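Local coordinates for peroxisomal catalase (Pichia angusta, PDB 2XQ1), which probably breaks down the hydrogen peroxide made by peroxisomal oxidases into water and oxygen, using a bound heme, at residues 20-25 / 46-51; 192-197 / 455-460; 221-226 / 418-423; 229-234 / 266-271. One frame throughout, in Å; residues are numbered along the deposited sequence.

Interaction 1: 20-25 / 46-51; sequences PFTTQR and DFKLID
D46 and Q24 tie the start of helix 47-56 to the short strand 23-25. The CB of D46 points toward the strand, and D46 CG, anti to the backbone N (chi1 -161°), comes to 4.0 Å from Q24 CB. The two carboxylate oxygens divide between strand and helix. OD2 accepts a nearly straight bond from the strand, Q24 N to D46 OD2 being 2.6 Å with an angle of 169° at the hydrogen; the donor stands above the carboxylate plane, 36° out of it. D46 OD2 also lies 3.3 Å from T23 CA. OD1 turns back to its own helix and takes a weak bond from L49 N, which makes D46 the N-cap. Two residues further on, K48 NZ donates to T22 OG1 at 3.0 Å and to T22 O at 3.1 Å, and also to D19 O, while L49 CD1 touches T23 CG2. T23 and R25 carry the strand into an antiparallel ladder with the second subunit, so the helix end is fastened to an intersubunit sheet. The D46 carboxylate is probably stabilised by the helix dipole, whereas the K48 ammonium is gripped by uncharged oxygens.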
loop_
_atom_site.group_PDB
_atom_site.type_symbol
_atom_site.label_atom_id
_atom_site.label_comp_id
_atom_site.label_asym_id
_atom_site.label_seq_id
_atom_site.Cartn_x
_atom_site.Cartn_y
_atom_site.Cartn_z
ATOM N N PRO O 20 -0.222 2.068 31.857
ATOM C CA PRO O 20 0.007 1.423 30.566
ATOM C C PRO O 20 -0.918 0.233 30.315
ATOM O O PRO O 20 -1.035 -0.219 29.169
ATOM C CB PRO O 20 1.441 0.914 30.701
ATOM C CG PRO O 20 1.563 0.586 32.133
ATOM C CD PRO O 20 0.840 1.725 32.820
ATOM N N PHE O 21 -1.565 -0.259 31.373
ATOM C CA PHE O 21 -2.261 -1.543 31.315
ATOM C C PHE O 21 -3.790 -1.491 31.395
ATOM O O PHE O 21 -4.447 -2.497 31.145
ATOM C CB PHE O 21 -1.697 -2.491 32.369
ATOM C CG PHE O 21 -0.303 -2.930 32.087
ATOM C CD1 PHE O 21 0.111 -3.166 30.777
ATOM C CD2 PHE O 21 0.599 -3.131 33.125
ATOM C CE1 PHE O 21 1.404 -3.597 30.501
ATOM C CE2 PHE O 21 1.902 -3.562 32.869
ATOM C CZ PHE O 21 2.308 -3.790 31.555
ATOM N N THR O 22 -4.352 -0.328 31.711
ATOM C CA THR O 22 -5.789 -0.244 31.926
ATOM C C THR O 22 -6.558 -0.094 30.626
ATOM O O THR O 22 -6.044 0.496 29.672
ATOM C CB THR O 22 -6.158 0.960 32.804
ATOM O OG1 THR O 22 -5.671 2.168 32.203
ATOM C CG2 THR O 22 -5.578 0.801 34.192
ATOM N N THR O 23 -7.795 -0.594 30.604
ATOM C CA THR O 23 -8.714 -0.369 29.483
ATOM C C THR O 23 -10.080 -0.020 30.004
ATOM O O THR O 23 -10.470 -0.489 31.071
ATOM C CB THR O 23 -8.840 -1.608 28.568
ATOM O OG1 THR O 23 -8.845 -2.807 29.356
ATOM C CG2 THR O 23 -7.672 -1.667 27.610
ATOM N N GLN O 24 -10.811 0.787 29.250
ATOM C CA GLN O 24 -12.145 1.227 29.649
ATOM C C GLN O 24 -13.251 0.185 29.511
ATOM O O GLN O 24 -13.321 -0.518 28.497
ATOM C CB GLN O 24 -12.521 2.473 28.877
ATOM C CG GLN O 24 -12.100 3.722 29.623
ATOM C CD GLN O 24 -11.978 4.945 28.730
ATOM O OE1 GLN O 24 -10.878 5.415 28.486
ATOM N NE2 GLN O 24 -13.103 5.450 28.221
ATOM N N ARG O 25 -14.109 0.094 30.529
ATOM C CA ARG O 25 -15.327 -0.711 30.451
ATOM C C ARG O 25 -16.430 -0.181 31.369
ATOM O O ARG O 25 -16.168 0.596 32.291
ATOM C CB ARG O 25 -15.038 -2.194 30.736
ATOM C CG ARG O 25 -14.998 -2.594 32.208
ATOM C CD ARG O 25 -13.693 -2.240 32.909
ATOM N NE ARG O 25 -12.508 -2.498 32.099
ATOM C CZ ARG O 25 -11.923 -3.686 31.949
ATOM N NH1 ARG O 25 -12.395 -4.778 32.551
ATOM N NH2 ARG O 25 -10.844 -3.781 31.174
ATOM N N ASP O 46 -12.001 4.211 23.824
ATOM C CA ASP O 46 -10.731 3.908 24.473
ATOM C C ASP O 46 -9.546 4.096 23.518
ATOM O O ASP O 46 -9.042 3.130 22.956
ATOM C CB ASP O 46 -10.738 2.488 25.023
ATOM C CG ASP O 46 -9.661 2.265 26.082
ATOM O OD1 ASP O 46 -8.612 2.990 26.124
ATOM O OD2 ASP O 46 -9.881 1.331 26.879
ATOM N N PHE O 47 -9.098 5.336 23.363
ATOM C CA PHE O 47 -8.112 5.662 22.360
ATOM C C PHE O 47 -6.787 4.971 22.624
ATOM O O PHE O 47 -6.101 4.543 21.673
ATOM C CB PHE O 47 -7.886 7.167 22.272
ATOM C CG PHE O 47 -6.876 7.569 21.217
ATOM C CD1 PHE O 47 -7.227 7.582 19.869
ATOM C CD2 PHE O 47 -5.579 7.921 21.575
ATOM C CE1 PHE O 47 -6.314 7.941 18.918
ATOM C CE2 PHE O 47 -4.647 8.275 20.615
ATOM C CZ PHE O 47 -5.011 8.289 19.288
ATOM N N LYS O 48 -6.426 4.867 23.905
ATOM C CA LYS O 48 -5.176 4.226 24.257
ATOM C C LYS O 48 -5.153 2.805 23.711
ATOM O O LYS O 48 -4.152 2.375 23.098
ATOM C CB LYS O 48 -4.923 4.240 25.762
ATOM C CG LYS O 48 -3.501 3.767 26.117
ATOM C CD LYS O 48 -3.247 3.796 27.606
ATOM C CE LYS O 48 -4.013 2.692 28.296
ATOM N NZ LYS O 48 -4.211 3.019 29.719
ATOM N N LEU O 49 -6.264 2.097 23.912
ATOM C CA LEU O 49 -6.422 0.747 23.375
ATOM C C LEU O 49 -6.245 0.715 21.855
ATOM O O LEU O 49 -5.289 0.108 21.344
ATOM C CB LEU O 49 -7.788 0.158 23.739
ATOM C CG LEU O 49 -8.049 -1.254 23.219
ATOM C CD1 LEU O 49 -6.976 -2.175 23.727
ATOM C CD2 LEU O 49 -9.408 -1.770 23.641
ATOM N N ILE O 50 -7.154 1.379 21.144
ATOM C CA ILE O 50 -7.153 1.316 19.699
ATOM C C ILE O 50 -5.839 1.805 19.101
ATOM O O ILE O 50 -5.339 1.206 18.136
ATOM C CB ILE O 50 -8.302 2.133 19.048
ATOM C CG1 ILE O 50 -9.637 1.977 19.802
ATOM C CG2 ILE O 50 -8.421 1.793 17.520
ATOM C CD1 ILE O 50 -10.350 0.645 19.599
ATOM N N ASP O 51 -5.295 2.893 19.650
ATOM C CA ASP O 51 -4.044 3.446 19.146
ATOM C C ASP O 51 -2.908 2.427 19.244
ATOM O O ASP O 51 -2.115 2.310 18.302
ATOM C CB ASP O 51 -3.660 4.745 19.868
ATOM C CG ASP O 51 -2.330 5.339 19.358
ATOM O OD1 ASP O 51 -2.223 5.511 18.128
ATOM O OD2 ASP O 51 -1.402 5.634 20.163
#

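Interaction 2: 192-197 / 455-460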
loop_
_atom_site.group_PDB
_atom_site.type_symbol
_atom_site.label_atom_id
_atom_site.label_comp_id
_atom_site.label_asym_id
_atom_site.label_seq_id
_atom_site.Cartn_x
_atom_site.Cartn_y
_atom_site.Cartn_z
ATOM N N PHE O 192 28.563 -26.049 -2.986
ATOM C CA PHE O 192 28.578 -27.319 -2.297
ATOM C C PHE O 192 29.945 -27.689 -1.756
ATOM O O PHE O 192 30.076 -28.635 -1.001
ATOM C CB PHE O 192 27.966 -28.419 -3.156
ATOM C CG PHE O 192 26.462 -28.393 -3.174
ATOM C CD1 PHE O 192 25.725 -29.075 -2.211
ATOM C CD2 PHE O 192 25.769 -27.677 -4.144
ATOM C CE1 PHE O 192 24.324 -29.042 -2.222
ATOM C CE2 PHE O 192 24.358 -27.659 -4.159
ATOM C CZ PHE O 192 23.653 -28.338 -3.199
ATOM N N SER O 193 30.962 -26.922 -2.122
ATOM C CA SER O 193 32.231 -27.031 -1.445
ATOM C C SER O 193 31.944 -26.415 -0.083
ATOM O O SER O 193 30.835 -25.940 0.176
ATOM C CB SER O 193 33.307 -26.239 -2.181
ATOM O OG SER O 193 33.169 -24.854 -1.882
ATOM N N ASN O 194 32.931 -26.399 0.790
ATOM C CA ASN O 194 32.670 -25.896 2.110
ATOM C C ASN O 194 32.470 -24.390 2.132
ATOM O O ASN O 194 32.072 -23.832 3.145
ATOM C CB ASN O 194 33.773 -26.334 3.065
ATOM C CG ASN O 194 33.688 -27.798 3.412
ATOM O OD1 ASN O 194 32.599 -28.365 3.540
ATOM N ND2 ASN O 194 34.841 -28.423 3.579
ATOM N N ARG O 195 32.719 -23.740 1.012
ATOM C CA ARG O 195 32.560 -22.291 0.935
ATOM C C ARG O 195 31.107 -21.791 0.950
ATOM O O ARG O 195 30.838 -20.609 1.187
ATOM C CB ARG O 195 33.294 -21.745 -0.290
ATOM C CG ARG O 195 34.738 -22.186 -0.395
ATOM C CD ARG O 195 35.304 -21.660 -1.675
ATOM N NE ARG O 195 36.651 -22.143 -1.892
ATOM C CZ ARG O 195 37.549 -21.517 -2.647
ATOM N NH1 ARG O 195 37.237 -20.368 -3.271
ATOM N NH2 ARG O 195 38.770 -22.048 -2.776
ATOM N N GLY O 196 30.170 -22.685 0.682
ATOM C CA GLY O 196 28.762 -22.355 0.895
ATOM C C GLY O 196 28.351 -22.274 2.369
ATOM O O GLY O 196 27.221 -21.914 2.671
ATOM N N THR O 197 29.259 -22.620 3.285
ATOM C CA THR O 197 28.976 -22.574 4.718
ATOM C C THR O 197 30.055 -21.799 5.528
ATOM O O THR O 197 30.858 -22.388 6.251
ATOM C CB THR O 197 28.743 -23.984 5.280
ATOM O OG1 THR O 197 27.640 -24.568 4.616
ATOM C CG2 THR O 197 28.327 -23.898 6.686
ATOM N N GLN O 455 37.703 -31.700 -1.748
ATOM C CA GLN O 455 37.048 -32.461 -2.798
ATOM C C GLN O 455 36.048 -33.471 -2.243
ATOM O O GLN O 455 34.906 -33.533 -2.705
ATOM C CB GLN O 455 38.082 -33.154 -3.687
ATOM C CG GLN O 455 38.859 -32.210 -4.607
ATOM C CD GLN O 455 39.658 -32.925 -5.697
ATOM O OE1 GLN O 455 39.870 -34.129 -5.628
ATOM N NE2 GLN O 455 40.099 -32.181 -6.706
ATOM N N GLU O 456 36.459 -34.251 -1.248
ATOM C CA GLU O 456 35.554 -35.249 -0.667
ATOM C C GLU O 456 34.342 -34.593 0.018
ATOM O O GLU O 456 33.265 -35.194 0.090
ATOM C CB GLU O 456 36.283 -36.279 0.235
ATOM C CG GLU O 456 37.633 -35.831 0.838
ATOM C CD GLU O 456 38.827 -35.898 -0.150
ATOM O OE1 GLU O 456 39.144 -37.014 -0.620
ATOM O OE2 GLU O 456 39.459 -34.845 -0.445
ATOM N N SER O 457 34.513 -33.351 0.470
ATOM C CA SER O 457 33.427 -32.589 1.061
ATOM C C SER O 457 32.361 -32.229 0.047
ATOM O O SER O 457 31.164 -32.440 0.291
ATOM C CB SER O 457 33.948 -31.321 1.707
ATOM O OG SER O 457 34.409 -31.621 3.005
ATOM N N LEU O 458 32.789 -31.667 -1.078
ATOM C CA LEU O 458 31.859 -31.324 -2.148
ATOM C C LEU O 458 31.027 -32.538 -2.526
ATOM O O LEU O 458 29.814 -32.440 -2.624
ATOM C CB LEU O 458 32.598 -30.786 -3.367
ATOM C CG LEU O 458 31.792 -30.343 -4.587
ATOM C CD1 LEU O 458 32.606 -29.389 -5.448
ATOM C CD2 LEU O 458 31.341 -31.533 -5.418
ATOM N N VAL O 459 31.689 -33.680 -2.708
ATOM C CA VAL O 459 31.014 -34.946 -3.010
ATOM C C VAL O 459 29.987 -35.314 -1.926
ATOM O O VAL O 459 28.848 -35.639 -2.241
ATOM C CB VAL O 459 32.032 -36.092 -3.239
ATOM C CG1 VAL O 459 31.329 -37.407 -3.445
ATOM C CG2 VAL O 459 32.948 -35.793 -4.417
ATOM N N LYS O 460 30.376 -35.227 -0.658
ATOM C CA LYS O 460 29.478 -35.591 0.448
ATOM C C LYS O 460 28.293 -34.633 0.550
ATOM O O LYS O 460 27.159 -35.041 0.840
ATOM C CB LYS O 460 30.243 -35.646 1.788
ATOM C CG LYS O 460 29.536 -36.476 2.899
ATOM C CD LYS O 460 30.221 -36.383 4.269
ATOM C CE LYS O 460 31.428 -37.335 4.361
ATOM N NZ LYS O 460 32.255 -37.038 5.581
#
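N194 and S457 meet where the chain leaving helix 185-192 passes helix 454-466. The N194 amide comes up to the serine with both of its ends: S457 CB is 3.6 Å from N194 ND2 and 3.7 Å from N194 OD1. N194 CG stands beside the backbone N (chi1 -73°), 3.9 Å from S457 OG; from there ND2 gives that hydroxyl a weak hydrogen bond of 3.3 Å, bent to 144° at the hydrogen. The hydroxyl has a stronger partner in G453 O, and ND2 a second weak one in E454 OE2. Beside this pair the approach is through the backbone: L458 CA meets F192 O in a CA-H...O contact of 3.4 Å, almost straight at 171°, and L458 CB packs 4.2 Å from S193 CA. S193, the first residue to leave the helix, closes an ST turn by accepting R195 N on its OG, which is also hydrogen-bonded to Y190 O. An alanine in place of N194 would probably cost S457 and E454 this amide donor and leave a gap beside the serine CB. The contact joins the catalase core to the C-terminal helices mainly by close packing. Its polar link is weak, and F192 O bonds chiefly to N461 ND2.

Interaction 3: 221-226 / 418-423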
loop_
_atom_site.group_PDB
_atom_site.type_symbol
_atom_site.label_atom_id
_atom_site.label_comp_id
_atom_site.label_asym_id
_atom_site.label_seq_id
_atom_site.Cartn_x
_atom_site.Cartn_y
_atom_site.Cartn_z
ATOM N N TRP O 221 38.759 5.081 -19.445
ATOM C CA TRP O 221 38.044 4.064 -18.669
ATOM C C TRP O 221 38.655 2.714 -18.844
ATOM O O TRP O 221 39.165 2.376 -19.908
ATOM C CB TRP O 221 36.566 3.981 -19.069
ATOM C CG TRP O 221 36.347 3.563 -20.495
ATOM C CD1 TRP O 221 36.172 4.393 -21.555
ATOM C CD2 TRP O 221 36.291 2.226 -21.018
ATOM N NE1 TRP O 221 36.006 3.665 -22.703
ATOM C CE2 TRP O 221 36.070 2.332 -22.398
ATOM C CE3 TRP O 221 36.392 0.952 -20.451
ATOM C CZ2 TRP O 221 35.951 1.221 -23.224
ATOM C CZ3 TRP O 221 36.279 -0.166 -21.281
ATOM C CH2 TRP O 221 36.061 -0.022 -22.647
ATOM N N VAL O 222 38.538 1.922 -17.793
ATOM C CA VAL O 222 39.112 0.606 -17.760
ATOM C C VAL O 222 38.070 -0.291 -17.104
ATOM O O VAL O 222 37.297 0.170 -16.274
ATOM C CB VAL O 222 40.421 0.685 -16.979
ATOM C CG1 VAL O 222 40.231 0.267 -15.538
ATOM C CG2 VAL O 222 41.489 -0.135 -17.660
ATOM N N TYR O 223 38.000 -1.543 -17.531
ATOM C CA TYR O 223 37.090 -2.507 -16.911
ATOM C C TYR O 223 37.657 -2.927 -15.549
ATOM O O TYR O 223 38.857 -3.150 -15.441
ATOM C CB TYR O 223 36.906 -3.768 -17.779
ATOM C CG TYR O 223 36.126 -3.613 -19.066
ATOM C CD1 TYR O 223 34.801 -3.201 -19.076
ATOM C CD2 TYR O 223 36.709 -3.928 -20.273
ATOM C CE1 TYR O 223 34.093 -3.083 -20.275
ATOM C CE2 TYR O 223 36.017 -3.813 -21.471
ATOM C CZ TYR O 223 34.719 -3.394 -21.471
ATOM O OH TYR O 223 34.058 -3.283 -22.678
ATOM N N VAL O 224 36.804 -3.038 -14.522
ATOM C CA VAL O 224 37.260 -3.465 -13.192
ATOM C C VAL O 224 36.470 -4.608 -12.570
ATOM O O VAL O 224 35.328 -4.859 -12.922
ATOM C CB VAL O 224 37.297 -2.327 -12.153
ATOM C CG1 VAL O 224 37.889 -1.075 -12.735
ATOM C CG2 VAL O 224 35.929 -2.044 -11.664
ATOM N N GLN O 225 37.131 -5.284 -11.634
ATOM C CA GLN O 225 36.556 -6.325 -10.786
ATOM C C GLN O 225 37.045 -6.015 -9.378
ATOM O O GLN O 225 38.253 -5.843 -9.186
ATOM C CB GLN O 225 37.078 -7.699 -11.198
ATOM C CG GLN O 225 36.408 -8.282 -12.415
ATOM C CD GLN O 225 35.184 -9.149 -12.100
ATOM O OE1 GLN O 225 35.008 -9.642 -10.982
ATOM N NE2 GLN O 225 34.333 -9.337 -13.093
ATOM N N VAL O 226 36.144 -5.932 -8.399
ATOM C CA VAL O 226 36.540 -5.443 -7.089
ATOM C C VAL O 226 36.619 -6.597 -6.091
ATOM O O VAL O 226 35.801 -7.505 -6.139
ATOM C CB VAL O 226 35.599 -4.304 -6.627
ATOM C CG1 VAL O 226 36.063 -3.713 -5.281
ATOM C CG2 VAL O 226 35.555 -3.186 -7.679
ATOM N N PRO O 418 37.340 7.636 -26.830
ATOM C CA PRO O 418 36.641 6.469 -27.416
ATOM C C PRO O 418 36.023 5.545 -26.351
ATOM O O PRO O 418 36.701 5.167 -25.386
ATOM C CB PRO O 418 37.754 5.727 -28.201
ATOM C CG PRO O 418 39.053 6.232 -27.617
ATOM C CD PRO O 418 38.759 7.684 -27.250
ATOM N N ASP O 419 34.742 5.219 -26.532
ATOM C CA ASP O 419 34.051 4.257 -25.691
ATOM C C ASP O 419 33.732 2.980 -26.481
ATOM O O ASP O 419 34.338 2.708 -27.521
ATOM C CB ASP O 419 32.772 4.885 -25.131
ATOM C CG ASP O 419 32.619 4.675 -23.628
ATOM O OD1 ASP O 419 32.708 3.516 -23.149
ATOM O OD2 ASP O 419 32.405 5.696 -22.924
ATOM N N GLU O 420 32.785 2.194 -25.979
ATOM C CA GLU O 420 32.358 0.975 -26.649
ATOM C C GLU O 420 31.559 1.349 -27.895
ATOM O O GLU O 420 30.869 2.371 -27.897
ATOM C CB GLU O 420 31.527 0.118 -25.686
ATOM C CG GLU O 420 32.348 -0.610 -24.620
ATOM C CD GLU O 420 31.508 -1.083 -23.443
ATOM O OE1 GLU O 420 30.520 -0.400 -23.089
ATOM O OE2 GLU O 420 31.839 -2.135 -22.859
ATOM N N LYS O 421 31.667 0.549 -28.956
ATOM C CA LYS O 421 30.912 0.828 -30.189
ATOM C C LYS O 421 29.942 -0.294 -30.579
ATOM O O LYS O 421 30.259 -1.477 -30.430
ATOM C CB LYS O 421 31.842 1.163 -31.367
ATOM C CG LYS O 421 33.126 1.899 -30.990
ATOM C CD LYS O 421 33.155 3.354 -31.531
ATOM C CE LYS O 421 34.514 4.028 -31.223
ATOM N NZ LYS O 421 34.460 5.529 -31.126
ATOM N N TYR O 422 28.778 0.091 -31.095
ATOM C CA TYR O 422 27.703 -0.839 -31.351
ATOM C C TYR O 422 27.309 -0.881 -32.838
ATOM O O TYR O 422 27.355 0.147 -33.519
ATOM C CB TYR O 422 26.507 -0.465 -30.482
ATOM C CG TYR O 422 26.805 -0.425 -29.001
ATOM C CD1 TYR O 422 26.678 -1.567 -28.215
ATOM C CD2 TYR O 422 27.210 0.751 -28.383
ATOM C CE1 TYR O 422 26.944 -1.536 -26.850
ATOM C CE2 TYR O 422 27.488 0.786 -27.024
ATOM C CZ TYR O 422 27.353 -0.363 -26.267
ATOM O OH TYR O 422 27.620 -0.340 -24.928
ATOM N N THR O 423 26.935 -2.075 -33.328
ATOM C CA THR O 423 26.592 -2.329 -34.743
ATOM C C THR O 423 25.568 -3.433 -34.838
ATOM O O THR O 423 25.791 -4.515 -34.305
ATOM C CB THR O 423 27.804 -2.885 -35.574
ATOM O OG1 THR O 423 28.959 -2.064 -35.404
ATOM C CG2 THR O 423 27.478 -2.954 -37.072
#
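At one end of strand 221-230 in the antiparallel beta-barrel of the catalase fold, W221 and Y223 reach out to the loop 418-420, which leads into strand 422-424. W221 NE1 donates to P418 O at 3.2 Å; the donor lies in the carbonyl plane, on a lone pair, while the oxygen is tilted from the indole plane. D419 OD1 comes almost as near, 3.3 Å from W221 NE1, but at a poor angle for a bond. The D419 carboxylate plane is only 17° from that of the ring. Two residues along the strand, Y223 and E420 reach toward each other tip to tip: Y223 OH donates to E420 OE2 at 2.5 Å, on the anti side of the carboxylate. The two aromatics brace one another, W221 CZ3 lying over the centre of the Y223 ring, 3.5 Å above its plane. K213 makes salt bridges to D419 and E420 and a cation-pi contact with W221. An alanine at W221 would probably leave P418 O without this donor, K213 without its aromatic partner and a gap over the Y223 ring. The strand is flanked by strands 212-215 and 268-276, and L278 of helix 278-281 packs on both aromatic side chains. Beyond the loop, Y422 joins an antiparallel ladder with a strand of the fourth subunit, and L28 of the second subunit packs on E420.

Interaction 4: 229-234 / 266-271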
loop_
_atom_site.group_PDB
_atom_site.type_symbol
_atom_site.label_atom_id
_atom_site.label_comp_id
_atom_site.label_asym_id
_atom_site.label_seq_id
_atom_site.Cartn_x
_atom_site.Cartn_y
_atom_site.Cartn_z
ATOM N N ILE O 229 38.964 -8.381 0.784
ATOM C CA ILE O 229 39.535 -9.567 1.403
ATOM C C ILE O 229 39.679 -9.478 2.914
ATOM O O ILE O 229 40.376 -8.601 3.435
ATOM C CB ILE O 229 40.843 -9.952 0.731
ATOM C CG1 ILE O 229 40.544 -10.288 -0.727
ATOM C CG2 ILE O 229 41.492 -11.141 1.461
ATOM C CD1 ILE O 229 41.719 -10.212 -1.620
ATOM N N ALA O 230 39.025 -10.411 3.599
ATOM C CA ALA O 230 38.893 -10.366 5.050
ATOM C C ALA O 230 40.239 -10.480 5.767
ATOM O O ALA O 230 40.978 -11.453 5.550
ATOM C CB ALA O 230 37.964 -11.462 5.503
ATOM N N ASN O 231 40.547 -9.491 6.612
ATOM C CA ASN O 231 41.769 -9.502 7.423
ATOM C C ASN O 231 41.710 -10.563 8.499
ATOM O O ASN O 231 42.714 -10.867 9.128
ATOM C CB ASN O 231 42.012 -8.136 8.063
ATOM C CG ASN O 231 42.620 -7.138 7.091
ATOM O OD1 ASN O 231 43.251 -7.517 6.110
ATOM N ND2 ASN O 231 42.418 -5.856 7.355
ATOM N N GLN O 232 40.511 -11.106 8.693
ATOM C CA GLN O 232 40.233 -12.157 9.643
ATOM C C GLN O 232 40.393 -13.518 8.949
ATOM O O GLN O 232 40.146 -14.557 9.562
ATOM C CB GLN O 232 38.812 -11.989 10.192
ATOM C CG GLN O 232 38.534 -10.668 10.922
ATOM C CD GLN O 232 38.524 -9.410 10.022
ATOM O OE1 GLN O 232 37.762 -9.310 9.058
ATOM N NE2 GLN O 232 39.365 -8.433 10.365
ATOM N N GLY O 233 40.802 -13.506 7.676
ATOM C CA GLY O 233 40.945 -14.727 6.873
ATOM C C GLY O 233 39.647 -15.446 6.497
ATOM O O GLY O 233 38.602 -15.209 7.095
ATOM N N VAL O 234 39.716 -16.345 5.515
ATOM C CA VAL O 234 38.542 -17.105 5.045
ATOM C C VAL O 234 38.380 -18.442 5.780
ATOM O O VAL O 234 39.149 -19.385 5.568
ATOM C CB VAL O 234 38.610 -17.375 3.520
ATOM C CG1 VAL O 234 37.353 -18.104 3.029
ATOM C CG2 VAL O 234 38.818 -16.082 2.741
ATOM N N TYR O 266 36.822 -5.255 16.031
ATOM C CA TYR O 266 36.244 -4.820 14.770
ATOM C C TYR O 266 36.838 -5.551 13.580
ATOM O O TYR O 266 38.055 -5.535 13.408
ATOM C CB TYR O 266 36.519 -3.345 14.575
ATOM C CG TYR O 266 36.147 -2.453 15.727
ATOM C CD1 TYR O 266 34.893 -2.554 16.332
ATOM C CD2 TYR O 266 37.033 -1.457 16.174
ATOM C CE1 TYR O 266 34.532 -1.712 17.378
ATOM C CE2 TYR O 266 36.684 -0.598 17.216
ATOM C CZ TYR O 266 35.433 -0.735 17.819
ATOM O OH TYR O 266 35.069 0.103 18.855
ATOM N N PRO O 267 35.984 -6.174 12.739
ATOM C CA PRO O 267 36.405 -6.911 11.553
ATOM C C PRO O 267 36.704 -5.955 10.423
ATOM O O PRO O 267 36.091 -4.888 10.338
ATOM C CB PRO O 267 35.159 -7.712 11.200
ATOM C CG PRO O 267 34.058 -6.834 11.620
ATOM C CD PRO O 267 34.515 -6.185 12.886
ATOM N N SER O 268 37.628 -6.322 9.549
ATOM C CA SER O 268 38.010 -5.415 8.466
ATOM C C SER O 268 38.377 -6.151 7.176
ATOM O O SER O 268 38.619 -7.371 7.160
ATOM C CB SER O 268 39.120 -4.440 8.906
ATOM O OG SER O 268 40.267 -5.125 9.388
ATOM N N TRP O 269 38.381 -5.381 6.093
ATOM C CA TRP O 269 38.618 -5.887 4.766
ATOM C C TRP O 269 39.566 -4.927 4.069
ATOM O O TRP O 269 39.444 -3.712 4.248
ATOM C CB TRP O 269 37.279 -5.984 4.004
ATOM C CG TRP O 269 36.387 -7.126 4.473
ATOM C CD1 TRP O 269 36.243 -8.343 3.883
ATOM C CD2 TRP O 269 35.551 -7.140 5.626
ATOM N NE1 TRP O 269 35.373 -9.116 4.592
ATOM C CE2 TRP O 269 34.929 -8.404 5.673
ATOM C CE3 TRP O 269 35.265 -6.210 6.632
ATOM C CZ2 TRP O 269 34.036 -8.770 6.698
ATOM C CZ3 TRP O 269 34.383 -6.561 7.640
ATOM C CH2 TRP O 269 33.769 -7.827 7.662
ATOM N N GLU O 270 40.515 -5.475 3.307
ATOM C CA GLU O 270 41.392 -4.691 2.432
ATOM C C GLU O 270 40.839 -4.736 1.024
ATOM O O GLU O 270 40.409 -5.798 0.562
ATOM C CB GLU O 270 42.808 -5.258 2.421
ATOM C CG GLU O 270 43.456 -5.420 3.789
ATOM C CD GLU O 270 43.859 -4.101 4.452
ATOM O OE1 GLU O 270 44.314 -3.164 3.771
ATOM O OE2 GLU O 270 43.728 -4.007 5.684
ATOM N N CYS O 271 40.855 -3.609 0.325
ATOM C CA CYS O 271 40.185 -3.530 -0.967
ATOM C C CYS O 271 41.163 -3.484 -2.129
ATOM O O CYS O 271 42.106 -2.683 -2.101
ATOM C CB CYS O 271 39.328 -2.285 -1.008
ATOM S SG CYS O 271 38.247 -2.050 0.409
#
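I229 and E270 form an antiparallel hydrogen-bonded pair, I229 N to E270 O at 3.0 Å and E270 N to I229 O at 3.1 Å, next to the non-hydrogen-bonded pair of A230 and W269, before the first strand leaves in a type I turn from A230 to G233. A further backbone bond, N231 N to S268 O, spans the beginning of that turn. The N231 side chain then folds over the neighbouring strand, its CG beside the backbone N (chi1 -79°), and ND2 spends both hydrogens there: one on E270 OE2 at 2.8 Å, nearly straight at 170°, the other on S268 OG at 3.0 Å. Both acceptors lie in the amide plane, which fixes the rotation of the group. E270 OE2 offers its anti lone pair to the amide and also forms a salt bridge with R307 NE, so one carboxylate oxygen serves a turn and an adjoining strand. Q232, bent at chi2, doubles back against P267 and S268. On the opposite face of the sheet from I229 and E270, A230 CB rests 3.6 Å from W269 NE1, which donates to M204 O. The indole packs among F124 and F308, about 13 Å from a heme. An antiparallel strand pair running out into a type I turn, with W269 packed against aromatic rings on one face, is part of the beta-barrel of the catalase core.

Interactions 3 and 4 share strand 221-230 and the sheet it forms with 268-276, but differ in chemistry: interaction 4 has true strand pairing, whereas interaction 3 joins strand and loop through side-chain polar groups at a partly buried subunit boundary. Interaction 2 is the most buried and relies mainly on backbone packing between the barrel domain and the C-terminal helices; its nearest atoms are about 6 Å from interaction 4, which is nested in the loop it closes. Interaction 1 stands apart, its centre 42 Å from that of the chain, in the N-terminal region among the other subunits. Interactions 1 and 3 both touch the second subunit, while 2 and 4 touch no other chain.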